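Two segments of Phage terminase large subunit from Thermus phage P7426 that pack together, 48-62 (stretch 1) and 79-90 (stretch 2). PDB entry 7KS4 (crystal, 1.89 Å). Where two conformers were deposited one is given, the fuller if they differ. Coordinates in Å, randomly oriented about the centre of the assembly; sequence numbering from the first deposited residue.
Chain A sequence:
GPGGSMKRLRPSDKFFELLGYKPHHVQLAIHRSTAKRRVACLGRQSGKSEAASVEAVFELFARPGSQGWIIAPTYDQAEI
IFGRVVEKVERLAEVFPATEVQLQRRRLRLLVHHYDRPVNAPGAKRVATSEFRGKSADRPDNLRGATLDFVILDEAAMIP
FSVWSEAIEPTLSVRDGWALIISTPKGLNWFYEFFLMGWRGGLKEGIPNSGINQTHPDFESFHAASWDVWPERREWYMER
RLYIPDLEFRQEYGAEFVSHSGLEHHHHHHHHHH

Stretch 1, residues 48-62: KSEAASVEAVFELFA
Stretch 2 79-90: EIIFGRVVEKVE

Helices that pack side by side commonly set small residues where their backbones come closest and larger ones where they diverge, and the pairing of residues 48-62 with 79-90 in this phage terminase large subunit is a compact example. Both stretches are helical throughout, with phi and psi mostly near -60° and -45° and a regular ladder of i to i+4 backbone hydrogen bonds; the second helix extends beyond its stretch at both ends. The ladder loosens near the end of the first, where Phe61 N makes weak bonds to both Val57 O and Phe58 O at 3.3 Å. The two axes run in broadly the same direction, crossing at -49° with a closest approach of 8.8 Å. Register is set by three pairs four residues apart: Ser49 CA lies 5.7 Å from Ile81 CA, Ser53 CA 5.1 Å from Val85 CA, and Val57 CA 6.0 Å from Val89 CA.

The tightest of these pairs falls at Ser53, whose small side chain points toward the second helix and sits as a knob among Ile81, Arg84, Val85 and Lys88. Its chi1 is p (77°), which brings Ser53 OG within 2.7 Å of Glu50 O, to which it donates a hydrogen bond. The buried hydroxyl is thereby satisfied within its own helix, while Ser53 CB remains 3.7 Å from Val85 CG2. Val85, chi1 t, returns the packing, its side chain entering a hole formed by Ser53, Ala56, Val57 and Leu60; Ala56 CB meets Val85 CG2 at 3.8 Å. Alanine also suits position 52, where Ala52 CB touches Ile81 CD1 at 3.9 Å, the isoleucine (chi1 m, chi2 t) leaving its helix sideways before its end draws nearer.

Toward the C-terminal end the contact is largely apolar. Val57 (t) places CG2 4.0 Å from Val89 CG2, and Leu60 (m, t) reaches the same Val89 CG2 with CD1 at 3.9 Å. Phe61 (chi1 m, chi2 -80°) adds its ring, with CE2 4.0 Å from Val89 CG2 and its edge directed at the backbone, CZ lying 3.6 Å from Val89 O.

Along one border, charge supplements this packing. Glu50 (t, p, chi3 9°) leaves its helix sideways, but its carboxylate comes nearer and forms two salt bridges: Arg84 NH1 donates to Glu50 OE1 at 3.0 Å, and Lys88 NZ to Glu50 OE2 at 2.8 Å. Arg84 (m, t, t, chi4 -155°) meets the carboxylate at its guanidinium edge, while Ser49 CB lies over one face, 3.8 Å from Arg84 NH1. Lys88 (m, t, t, p) contributes its aliphatic chain as well as its charge: it fills a hole among Glu50, Ser53, Val54 and Val57, with Lys88 CB 3.6 Å from Val57 CG2 and Lys88 CE 3.5 Å from Ser53 OG. Altogether 670 Å² is buried, summed over both sides.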

ATOM      1  N   LYS A  48       2.019  -4.276  -6.660  0.53 45.11           N
ATOM      2  CA  LYS A  48       1.918  -3.284  -5.594  0.53 43.80           C
ATOM      3  C   LYS A  48       0.466  -3.061  -5.175  0.53 43.06           C
ATOM      4  O   LYS A  48       0.136  -3.100  -3.984  0.53 41.41           O
ATOM      5  CB  LYS A  48       2.558  -1.978  -6.079  0.53 44.94           C
ATOM      6  CG  LYS A  48       4.107  -2.021  -6.196  0.53 46.78           C
ATOM      7  CD  LYS A  48       4.783  -0.740  -6.766  0.53 51.03           C
ATOM      8  CE  LYS A  48       4.196  -0.228  -8.066  0.53 62.55           C
ATOM      9  NZ  LYS A  48       4.474  -1.145  -9.197  0.53 65.79           N
ATOM     10  N   SER A  49      -0.417  -2.835  -6.150  1.00 46.55           N
ATOM     11  CA  SER A  49      -1.811  -2.495  -5.859  1.00 49.88           C
ATOM     12  C   SER A  49      -2.521  -3.637  -5.151  1.00 46.89           C
ATOM     13  O   SER A  49      -3.275  -3.420  -4.194  1.00 44.52           O
ATOM     14  CB  SER A  49      -2.567  -2.161  -7.146  1.00 56.09           C
ATOM     15  OG  SER A  49      -2.299  -0.856  -7.618  1.00 59.63           O
ATOM     16  N   GLU A  50      -2.329  -4.861  -5.647  1.00 44.20           N
ATOM     17  CA  GLU A  50      -3.027  -6.005  -5.078  1.00 41.48           C
ATOM     18  C   GLU A  50      -2.603  -6.233  -3.635  1.00 36.90           C
ATOM     19  O   GLU A  50      -3.446  -6.445  -2.752  1.00 34.79           O
ATOM     20  CB  GLU A  50      -2.761  -7.258  -5.917  1.00 45.03           C
ATOM     21  CG  GLU A  50      -3.760  -8.370  -5.671  1.00 47.54           C
ATOM     22  CD  GLU A  50      -5.133  -8.043  -6.224  1.00 51.54           C
ATOM     23  OE1 GLU A  50      -5.259  -7.025  -6.937  1.00 53.38           O
ATOM     24  OE2 GLU A  50      -6.081  -8.804  -5.943  1.00 52.41           O
ATOM     25  N   ALA A  51      -1.293  -6.211  -3.382  1.00 37.69           N
ATOM     26  CA  ALA A  51      -0.787  -6.454  -2.037  1.00 36.94           C
ATOM     27  C   ALA A  51      -1.289  -5.398  -1.065  1.00 35.47           C
ATOM     28  O   ALA A  51      -1.676  -5.714   0.068  1.00 35.31           O
ATOM     29  CB  ALA A  51       0.738  -6.486  -2.053  1.00 37.96           C
ATOM     30  N   ALA A  52      -1.289  -4.133  -1.485  1.00 33.82           N
ATOM     31  CA  ALA A  52      -1.799  -3.085  -0.612  1.00 32.66           C
ATOM     32  C   ALA A  52      -3.278  -3.296  -0.313  1.00 31.12           C
ATOM     33  O   ALA A  52      -3.725  -3.084   0.817  1.00 29.76           O
ATOM     34  CB  ALA A  52      -1.567  -1.715  -1.244  1.00 34.49           C
ATOM     35  N   SER A  53      -4.060  -3.694  -1.319  1.00 30.17           N
ATOM     36  CA  SER A  53      -5.489  -3.892  -1.096  1.00 32.36           C
ATOM     37  C   SER A  53      -5.727  -5.015  -0.097  1.00 30.55           C
ATOM     38  O   SER A  53      -6.599  -4.907   0.776  1.00 30.44           O
ATOM     39  CB  SER A  53      -6.201  -4.171  -2.423  1.00 36.78           C
ATOM     40  OG  SER A  53      -5.989  -5.503  -2.872  1.00 38.12           O
ATOM     41  N   VAL A  54      -4.940  -6.091  -0.185  1.00 30.63           N
ATOM     42  CA  VAL A  54      -5.081  -7.195   0.763  1.00 29.83           C
ATOM     43  C   VAL A  54      -4.796  -6.725   2.180  1.00 28.65           C
ATOM     44  O   VAL A  54      -5.478  -7.130   3.129  1.00 26.79           O
ATOM     45  CB  VAL A  54      -4.162  -8.361   0.362  1.00 31.93           C
ATOM     46  CG1 VAL A  54      -4.155  -9.449   1.443  1.00 31.53           C
ATOM     47  CG2 VAL A  54      -4.628  -8.941  -0.971  1.00 32.65           C
ATOM     48  N   GLU A  55      -3.766  -5.890   2.352  1.00 28.26           N
ATOM     49  CA  GLU A  55      -3.449  -5.365   3.680  1.00 28.44           C
ATOM     50  C   GLU A  55      -4.625  -4.590   4.257  1.00 28.22           C
ATOM     51  O   GLU A  55      -4.975  -4.755   5.433  1.00 27.83           O
ATOM     52  CB  GLU A  55      -2.205  -4.473   3.610  1.00 29.69           C
ATOM     53  CG  GLU A  55      -0.913  -5.224   3.302  1.00 31.67           C
ATOM     54  CD  GLU A  55      -0.295  -5.865   4.529  1.00 32.13           C
ATOM     55  OE1 GLU A  55      -0.530  -5.369   5.650  1.00 31.45           O
ATOM     56  OE2 GLU A  55       0.423  -6.877   4.374  1.00 33.93           O
ATOM     57  N   ALA A  56      -5.248  -3.739   3.444  1.00 28.19           N
ATOM     58  CA  ALA A  56      -6.391  -2.955   3.906  1.00 27.99           C
ATOM     59  C   ALA A  56      -7.568  -3.849   4.277  1.00 28.17           C
ATOM     60  O   ALA A  56      -8.202  -3.652   5.320  1.00 27.59           O
ATOM     61  CB  ALA A  56      -6.793  -1.951   2.830  1.00 29.74           C
ATOM     62  N   VAL A  57      -7.883  -4.836   3.432  1.00 28.86           N
ATOM     63  CA  VAL A  57      -8.992  -5.740   3.730  1.00 28.63           C
ATOM     64  C   VAL A  57      -8.781  -6.404   5.081  1.00 28.36           C
ATOM     65  O   VAL A  57      -9.695  -6.474   5.913  1.00 28.37           O
ATOM     66  CB  VAL A  57      -9.156  -6.795   2.621  1.00 29.87           C
ATOM     67  CG1 VAL A  57     -10.262  -7.776   3.003  1.00 30.45           C
ATOM     68  CG2 VAL A  57      -9.475  -6.149   1.287  1.00 31.42           C
ATOM     69  N   PHE A  58      -7.575  -6.924   5.313  1.00 28.66           N
ATOM     70  CA  PHE A  58      -7.291  -7.606   6.568  1.00 28.62           C
ATOM     71  C   PHE A  58      -7.539  -6.690   7.763  1.00 29.20           C
ATOM     72  O   PHE A  58      -8.211  -7.075   8.729  1.00 30.33           O
ATOM     73  CB  PHE A  58      -5.854  -8.118   6.561  1.00 28.99           C
ATOM     74  CG  PHE A  58      -5.481  -8.859   7.806  1.00 30.72           C
ATOM     75  CD1 PHE A  58      -5.982 -10.128   8.042  1.00 31.70           C
ATOM     76  CD2 PHE A  58      -4.644  -8.284   8.744  1.00 31.78           C
ATOM     77  CE1 PHE A  58      -5.652 -10.813   9.193  1.00 33.14           C
ATOM     78  CE2 PHE A  58      -4.308  -8.964   9.893  1.00 33.91           C
ATOM     79  CZ  PHE A  58      -4.812 -10.234  10.113  1.00 34.69           C
ATOM     80  N   GLU A  59      -7.012  -5.466   7.716  1.00 29.56           N
ATOM     81  CA  GLU A  59      -7.195  -4.545   8.833  1.00 31.19           C
ATOM     82  C   GLU A  59      -8.671  -4.314   9.130  1.00 31.21           C
ATOM     83  O   GLU A  59      -9.082  -4.315  10.298  1.00 33.07           O
ATOM     84  CB  GLU A  59      -6.506  -3.213   8.541  1.00 34.38           C
ATOM     85  CG  GLU A  59      -4.994  -3.276   8.569  1.00 36.66           C
ATOM     86  CD  GLU A  59      -4.425  -3.416   9.970  1.00 38.92           C
ATOM     87  OE1 GLU A  59      -5.044  -2.916  10.927  1.00 41.01           O
ATOM     88  OE2 GLU A  59      -3.351  -4.032  10.104  1.00 42.44           O
ATOM     89  N   LEU A  60      -9.488  -4.117   8.090  1.00 28.67           N
ATOM     90  CA  LEU A  60     -10.880  -3.734   8.315  1.00 29.36           C
ATOM     91  C   LEU A  60     -11.657  -4.835   9.025  1.00 29.21           C
ATOM     92  O   LEU A  60     -12.551  -4.536   9.824  1.00 30.21           O
ATOM     93  CB  LEU A  60     -11.551  -3.371   6.987  1.00 30.39           C
ATOM     94  CG  LEU A  60     -10.931  -2.161   6.269  1.00 33.21           C
ATOM     95  CD1 LEU A  60     -11.550  -1.985   4.888  1.00 34.52           C
ATOM     96  CD2 LEU A  60     -11.081  -0.882   7.091  1.00 34.54           C
ATOM     97  N   PHE A  61     -11.327  -6.102   8.764  1.00 30.21           N
ATOM     98  CA  PHE A  61     -12.021  -7.231   9.382  1.00 30.12           C
ATOM     99  C   PHE A  61     -11.332  -7.735  10.640  1.00 30.33           C
ATOM    100  O   PHE A  61     -12.013  -8.136  11.593  1.00 30.46           O
ATOM    101  CB  PHE A  61     -12.135  -8.388   8.389  1.00 30.62           C
ATOM    102  CG  PHE A  61     -13.164  -8.169   7.336  1.00 30.93           C
ATOM    103  CD1 PHE A  61     -14.502  -8.385   7.613  1.00 31.49           C
ATOM    104  CD2 PHE A  61     -12.806  -7.738   6.072  1.00 32.40           C
ATOM    105  CE1 PHE A  61     -15.470  -8.180   6.645  1.00 33.07           C
ATOM    106  CE2 PHE A  61     -13.772  -7.532   5.099  1.00 34.04           C
ATOM    107  CZ  PHE A  61     -15.106  -7.750   5.394  1.00 34.26           C
ATOM    108  N   ALA A  62      -9.997  -7.768  10.646  1.00 29.58           N
ATOM    109  CA  ALA A  62      -9.261  -8.329  11.772  1.00 30.65           C
ATOM    110  C   ALA A  62      -9.088  -7.337  12.907  1.00 31.71           C
ATOM    111  O   ALA A  62      -8.789  -7.750  14.034  1.00 30.78           O
ATOM    112  CB  ALA A  62      -7.880  -8.818  11.322  1.00 31.82           C
ATOM    113  N   GLU A  79      -8.408   5.638  -6.728  1.00 46.99           N
ATOM    114  CA  GLU A  79      -9.545   4.764  -6.999  1.00 49.58           C
ATOM    115  C   GLU A  79      -9.115   3.340  -7.314  1.00 46.17           C
ATOM    116  O   GLU A  79      -9.918   2.414  -7.155  1.00 44.21           O
ATOM    117  CB  GLU A  79     -10.371   5.304  -8.169  1.00 58.67           C
ATOM    118  CG  GLU A  79     -11.239   6.506  -7.833  1.00 65.37           C
ATOM    119  CD  GLU A  79     -11.807   7.186  -9.072  1.00 74.03           C
ATOM    120  OE1 GLU A  79     -11.921   6.517 -10.124  1.00 76.60           O
ATOM    121  OE2 GLU A  79     -12.132   8.392  -8.993  1.00 78.46           O
ATOM    122  N   ILE A  80      -7.878   3.143  -7.767  1.00 47.92           N
ATOM    123  CA  ILE A  80      -7.440   1.805  -8.152  1.00 46.65           C
ATOM    124  C   ILE A  80      -7.422   0.894  -6.932  1.00 43.15           C
ATOM    125  O   ILE A  80      -8.139  -0.110  -6.874  1.00 42.32           O
ATOM    126  CB  ILE A  80      -6.066   1.858  -8.839  1.00 45.20           C
ATOM    127  CG1 ILE A  80      -6.163   2.678 -10.127  1.00 49.55           C
ATOM    128  CG2 ILE A  80      -5.567   0.445  -9.151  1.00 44.21           C
ATOM    129  CD1 ILE A  80      -4.834   2.948 -10.784  1.00 51.38           C
ATOM    130  N   ILE A  81      -6.605   1.234  -5.935  1.00 36.99           N
ATOM    131  CA  ILE A  81      -6.552   0.407  -4.735  1.00 37.21           C
ATOM    132  C   ILE A  81      -7.889   0.451  -4.005  1.00 36.90           C
ATOM    133  O   ILE A  81      -8.389  -0.582  -3.547  1.00 35.23           O
ATOM    134  CB  ILE A  81      -5.386   0.846  -3.832  1.00 35.63           C
ATOM    135  CG1 ILE A  81      -4.058   0.477  -4.497  1.00 37.83           C
ATOM    136  CG2 ILE A  81      -5.487   0.200  -2.447  1.00 35.70           C
ATOM    137  CD1 ILE A  81      -2.829   1.017  -3.777  1.00 36.36           C
ATOM    138  N   PHE A  82      -8.496   1.635  -3.896  1.00 37.10           N
ATOM    139  CA  PHE A  82      -9.780   1.736  -3.210  1.00 37.74           C
ATOM    140  C   PHE A  82     -10.806   0.793  -3.824  1.00 38.68           C
ATOM    141  O   PHE A  82     -11.509   0.075  -3.108  1.00 38.63           O
ATOM    142  CB  PHE A  82     -10.303   3.170  -3.237  1.00 38.01           C
ATOM    143  CG  PHE A  82     -11.584   3.345  -2.470  1.00 38.07           C
ATOM    144  CD1 PHE A  82     -12.811   3.297  -3.119  1.00 40.06           C
ATOM    145  CD2 PHE A  82     -11.565   3.517  -1.098  1.00 36.06           C
ATOM    146  CE1 PHE A  82     -13.994   3.441  -2.412  1.00 39.23           C
ATOM    147  CE2 PHE A  82     -12.743   3.664  -0.386  1.00 36.18           C
ATOM    148  CZ  PHE A  82     -13.958   3.623  -1.044  1.00 37.56           C
ATOM    149  N   GLY A  83     -10.905   0.783  -5.154  1.00 40.48           N
ATOM    150  CA  GLY A  83     -11.887  -0.067  -5.808  1.00 42.06           C
ATOM    151  C   GLY A  83     -11.627  -1.544  -5.578  1.00 42.03           C
ATOM    152  O   GLY A  83     -12.559  -2.342  -5.460  1.00 41.88           O
ATOM    153  N   ARG A  84     -10.355  -1.930  -5.520  1.00 42.83           N
ATOM    154  CA  ARG A  84     -10.031  -3.325  -5.258  1.00 43.99           C
ATOM    155  C   ARG A  84     -10.354  -3.707  -3.821  1.00 40.81           C
ATOM    156  O   ARG A  84     -10.810  -4.826  -3.559  1.00 40.14           O
ATOM    157  CB  ARG A  84      -8.565  -3.583  -5.564  1.00 46.43           C
ATOM    158  CG  ARG A  84      -8.247  -3.374  -7.013  1.00 51.02           C
ATOM    159  CD  ARG A  84      -6.812  -3.660  -7.291  1.00 54.77           C
ATOM    160  NE  ARG A  84      -6.453  -3.271  -8.648  1.00 60.46           N
ATOM    161  CZ  ARG A  84      -5.454  -3.805  -9.333  1.00 65.68           C
ATOM    162  NH1 ARG A  84      -4.726  -4.762  -8.780  1.00 66.20           N
ATOM    163  NH2 ARG A  84      -5.195  -3.390 -10.564  1.00 69.90           N
ATOM    164  N   VAL A  85     -10.127  -2.794  -2.876  1.00 35.68           N
ATOM    165  CA  VAL A  85     -10.518  -3.063  -1.495  1.00 34.29           C
ATOM    166  C   VAL A  85     -12.027  -3.254  -1.412  1.00 34.17           C
ATOM    167  O   VAL A  85     -12.515  -4.161  -0.731  1.00 32.52           O
ATOM    168  CB  VAL A  85     -10.031  -1.934  -0.570  1.00 32.78           C
ATOM    169  CG1 VAL A  85     -10.528  -2.147   0.848  1.00 31.43           C
ATOM    170  CG2 VAL A  85      -8.495  -1.861  -0.578  1.00 32.84           C
ATOM    171  N   VAL A  86     -12.785  -2.406  -2.111  1.00 37.17           N
ATOM    172  CA  VAL A  86     -14.243  -2.518  -2.110  1.00 39.32           C
ATOM    173  C   VAL A  86     -14.674  -3.916  -2.540  1.00 40.08           C
ATOM    174  O   VAL A  86     -15.407  -4.603  -1.819  1.00 38.51           O
ATOM    175  CB  VAL A  86     -14.872  -1.440  -3.009  1.00 42.42           C
ATOM    176  CG1 VAL A  86     -16.375  -1.681  -3.168  1.00 44.33           C
ATOM    177  CG2 VAL A  86     -14.627  -0.056  -2.424  1.00 41.78           C
ATOM    178  N   GLU A  87     -14.247  -4.350  -3.733  1.00 42.56           N
ATOM    179  CA  GLU A  87     -14.657  -5.668  -4.221  1.00 44.20           C
ATOM    180  C   GLU A  87     -14.360  -6.744  -3.186  1.00 42.72           C
ATOM    181  O   GLU A  87     -15.218  -7.579  -2.868  1.00 40.08           O
ATOM    182  CB  GLU A  87     -13.956  -6.008  -5.541  1.00 47.96           C
ATOM    183  CG  GLU A  87     -14.469  -7.298  -6.214  1.00 52.30           C
ATOM    184  CD  GLU A  87     -13.881  -8.577  -5.617  1.00 52.72           C
ATOM    185  OE1 GLU A  87     -12.718  -8.545  -5.160  1.00 52.53           O
ATOM    186  OE2 GLU A  87     -14.585  -9.616  -5.606  1.00 52.97           O
ATOM    187  N   LYS A  88     -13.136  -6.737  -2.650  1.00 39.39           N
ATOM    188  CA  LYS A  88     -12.725  -7.781  -1.719  1.00 39.19           C
ATOM    189  C   LYS A  88     -13.522  -7.714  -0.425  1.00 36.46           C
ATOM    190  O   LYS A  88     -13.923  -8.751   0.115  1.00 36.61           O
ATOM    191  CB  LYS A  88     -11.228  -7.662  -1.427  1.00 38.70           C
ATOM    192  CG  LYS A  88     -10.354  -7.883  -2.647  1.00 41.29           C
ATOM    193  CD  LYS A  88      -8.875  -7.695  -2.328  1.00 40.93           C
ATOM    194  CE  LYS A  88      -8.001  -8.326  -3.397  1.00 45.41           C
ATOM    195  NZ  LYS A  88      -8.398  -7.904  -4.758  1.00 48.17           N
ATOM    196  N   VAL A  89     -13.745  -6.506   0.094  1.00 33.59           N
ATOM    197  CA  VAL A  89     -14.470  -6.347   1.350  1.00 32.91           C
ATOM    198  C   VAL A  89     -15.927  -6.760   1.180  1.00 33.25           C
ATOM    199  O   VAL A  89     -16.501  -7.438   2.038  1.00 31.29           O
ATOM    200  CB  VAL A  89     -14.344  -4.893   1.847  1.00 32.70           C
ATOM    201  CG1 VAL A  89     -15.418  -4.558   2.880  1.00 32.81           C
ATOM    202  CG2 VAL A  89     -12.959  -4.645   2.434  1.00 31.30           C
ATOM    203  N   GLU A  90     -16.558  -6.346   0.082  1.00 37.49           N
ATOM    204  CA  GLU A  90     -17.960  -6.699  -0.115  1.00 39.66           C
ATOM    205  C   GLU A  90     -18.138  -8.198  -0.308  1.00 39.44           C
ATOM    206  O   GLU A  90     -19.152  -8.760   0.125  1.00 38.82           O
ATOM    207  CB  GLU A  90     -18.534  -5.906  -1.292  1.00 44.01           C
ATOM    208  CG  GLU A  90     -18.863  -4.469  -0.896  1.00 45.91           C
ATOM    209  CD  GLU A  90     -19.379  -3.624  -2.036  1.00 51.12           C
ATOM    210  OE1 GLU A  90     -19.403  -4.100  -3.191  1.00 54.02           O
ATOM    211  OE2 GLU A  90     -19.765  -2.469  -1.768  1.00 51.68           O
TER